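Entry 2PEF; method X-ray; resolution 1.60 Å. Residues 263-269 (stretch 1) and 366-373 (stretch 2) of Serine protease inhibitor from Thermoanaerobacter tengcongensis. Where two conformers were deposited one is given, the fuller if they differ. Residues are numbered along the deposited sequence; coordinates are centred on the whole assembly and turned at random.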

# COMPACT_ATOMS: atom_id res chain seq x y z
N LEU A 263 0.15 -7.35 21.53
CA LEU A 263 0.73 -7.07 20.22
C LEU A 263 2.25 -7.05 20.33
O LEU A 263 2.80 -6.33 21.16
CB LEU A 263 0.22 -5.72 19.70
CG LEU A 263 0.62 -5.27 18.30
CD1 LEU A 263 0.02 -6.18 17.24
CD2 LEU A 263 0.19 -3.83 18.07
N PRO A 264 2.94 -7.85 19.49
CA PRO A 264 4.39 -7.74 19.57
C PRO A 264 4.88 -6.46 18.92
O PRO A 264 4.25 -5.96 17.99
CB PRO A 264 4.88 -8.93 18.73
CG PRO A 264 3.77 -9.15 17.74
CD PRO A 264 2.50 -8.84 18.48
N LYS A 265 6.00 -5.93 19.40
CA LYS A 265 6.72 -4.93 18.63
C LYS A 265 7.23 -5.63 17.38
O LYS A 265 7.75 -6.75 17.45
CB LYS A 265 7.89 -4.36 19.43
CG LYS A 265 7.47 -3.58 20.66
CD LYS A 265 8.63 -2.80 21.25
CE LYS A 265 8.25 -2.19 22.59
NZ LYS A 265 9.42 -1.53 23.25
N PHE A 266 7.06 -5.00 16.22
CA PHE A 266 7.60 -5.59 14.99
C PHE A 266 8.02 -4.56 13.97
O PHE A 266 7.49 -3.45 13.93
CB PHE A 266 6.65 -6.65 14.38
CG PHE A 266 5.35 -6.10 13.85
CD1 PHE A 266 5.25 -5.69 12.53
CD2 PHE A 266 4.22 -6.03 14.66
CE1 PHE A 266 4.06 -5.19 12.02
CE2 PHE A 266 3.01 -5.53 14.15
CZ PHE A 266 2.93 -5.11 12.83
N LYS A 267 8.99 -4.94 13.14
CA LYS A 267 9.57 -4.07 12.13
C LYS A 267 10.07 -4.94 10.99
O LYS A 267 10.80 -5.91 11.22
CB LYS A 267 10.72 -3.26 12.73
CG LYS A 267 11.32 -2.24 11.78
CD LYS A 267 12.53 -1.55 12.41
NZ LYS A 267 11.67 2.27 13.43
N TYR A 268 9.67 -4.59 9.78
CA TYR A 268 10.15 -5.27 8.58
C TYR A 268 9.89 -4.47 7.31
O TYR A 268 9.13 -3.48 7.31
CB TYR A 268 9.56 -6.68 8.46
CG TYR A 268 8.06 -6.73 8.23
CD1 TYR A 268 7.54 -6.70 6.93
CD2 TYR A 268 7.17 -6.80 9.30
CE1 TYR A 268 6.16 -6.75 6.72
CE2 TYR A 268 5.80 -6.85 9.10
CZ TYR A 268 5.30 -6.82 7.81
OH TYR A 268 3.94 -6.86 7.62
N GLU A 269 10.54 -4.91 6.24
CA GLU A 269 10.39 -4.35 4.91
C GLU A 269 9.86 -5.43 3.97
O GLU A 269 10.02 -6.62 4.24
CB GLU A 269 11.74 -3.84 4.40
CG GLU A 269 12.39 -2.77 5.28
CD GLU A 269 13.82 -2.45 4.87
OE1 GLU A 269 14.54 -3.36 4.40
OE2 GLU A 269 14.23 -1.28 5.03
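Stretch 2, residues 366-373: IGTVLSLK

Residues 366-372 form a strand, extended except at Leu370 (phi/psi -97/-28), that lies across strand 266-269 at 105° between their N-to-C directions. The axes approach to 8.1 Å, and the nearest CA pair, Phe266 CA and Leu372 CA, is 6.5 Å apart. No direct hydrogen bond links the two stretches; they meet largely through side chains and bury 271 Å² in total, both sides summed.

The apolar contacts involve Leu372 and Val369. Leu372 (chi1 m, chi2 t) starts sideways, but its end comes nearer to stretch 1: Leu372 CD1 lies 3.8 Å from Pro264 CB, and Leu372 CD2 lies 3.6 Å from Phe266 CB. Val369 points toward stretch 1 with chi1 t, which places its CG2 over one face of the Phe266 ring. Val369 CG2 is 3.8 Å from the centroid of the Phe266 ring and 11° off its normal, a CH-pi arrangement, and stands 4.2 Å from Tyr268 CE2.

Nearer the start of stretch 2, Tyr268 OH approaches Thr368 O at 3.2 Å and Gly367 CA at 4.4 Å. Gly367 leaves room here, since an ideal CB would sit a tight 3.1 Å from Tyr268 OH.

Water supplies the polar links at the other end. Water 2 donates to Lys267 O (2.9 Å) and Lys373 O (2.7 Å), while water 1 accepts weak hydrogen bonds from Lys267 N and Lys373 N, both at 3.3 Å.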

# COMPACT_ATOMS: atom_id res chain seq x y z
N ILE A 366 -1.95 -3.07 4.63
CA ILE A 366 -2.44 -4.39 5.04
C ILE A 366 -1.32 -5.42 4.89
O ILE A 366 -0.57 -5.40 3.91
CB ILE A 366 -3.75 -4.79 4.28
CG1 ILE A 366 -4.33 -6.10 4.83
CG2 ILE A 366 -3.53 -4.84 2.77
CD1 ILE A 366 -5.79 -6.34 4.46
N GLY A 367 -1.17 -6.28 5.88
CA GLY A 367 -0.05 -7.21 5.89
C GLY A 367 -0.18 -8.43 6.78
O GLY A 367 -1.23 -8.66 7.38
N THR A 368 0.90 -9.20 6.83
CA THR A 368 0.94 -10.42 7.63
C THR A 368 2.18 -10.41 8.49
O THR A 368 3.24 -9.95 8.06
CB THR A 368 0.96 -11.69 6.76
OG1 THR A 368 2.05 -11.60 5.82
CG2 THR A 368 -0.34 -11.86 5.99
N VAL A 369 2.06 -10.92 9.71
CA VAL A 369 3.23 -11.15 10.54
C VAL A 369 3.33 -12.65 10.78
O VAL A 369 2.58 -13.21 11.58
CB VAL A 369 3.18 -10.37 11.87
CG1 VAL A 369 4.37 -10.76 12.76
CG2 VAL A 369 3.17 -8.87 11.62
N LEU A 370 4.25 -13.28 10.06
CA LEU A 370 4.50 -14.71 10.19
C LEU A 370 5.68 -14.95 11.11
O LEU A 370 5.78 -15.98 11.78
CB LEU A 370 4.77 -15.35 8.82
CG LEU A 370 3.77 -15.14 7.67
CD1 LEU A 370 4.20 -15.92 6.44
CD2 LEU A 370 2.36 -15.54 8.08
N SER A 371 6.59 -13.98 11.14
CA SER A 371 7.83 -14.10 11.91
C SER A 371 8.25 -12.78 12.54
O SER A 371 7.78 -11.71 12.15
CB SER A 371 8.95 -14.63 11.01
OG SER A 371 8.74 -15.99 10.68
N LEU A 372 9.14 -12.88 13.52
CA LEU A 372 9.70 -11.72 14.21
C LEU A 372 11.22 -11.83 14.23
O LEU A 372 11.78 -12.88 13.89
CB LEU A 372 9.15 -11.63 15.64
CG LEU A 372 7.65 -11.44 15.86
CD1 LEU A 372 7.31 -11.50 17.34
CD2 LEU A 372 7.15 -10.13 15.26
N LYS A 373 11.88 -10.74 14.63
CA LYS A 373 13.35 -10.67 14.71
C LYS A 373 14.02 -11.02 13.38
O LYS A 373 13.62 -10.51 12.34
CB LYS A 373 13.88 -11.54 15.87
OXT LYS A 373 14.97 -11.81 13.30
O HOH W 1 10.45 -7.75 14.22
O HOH W 2 11.79 -8.63 11.73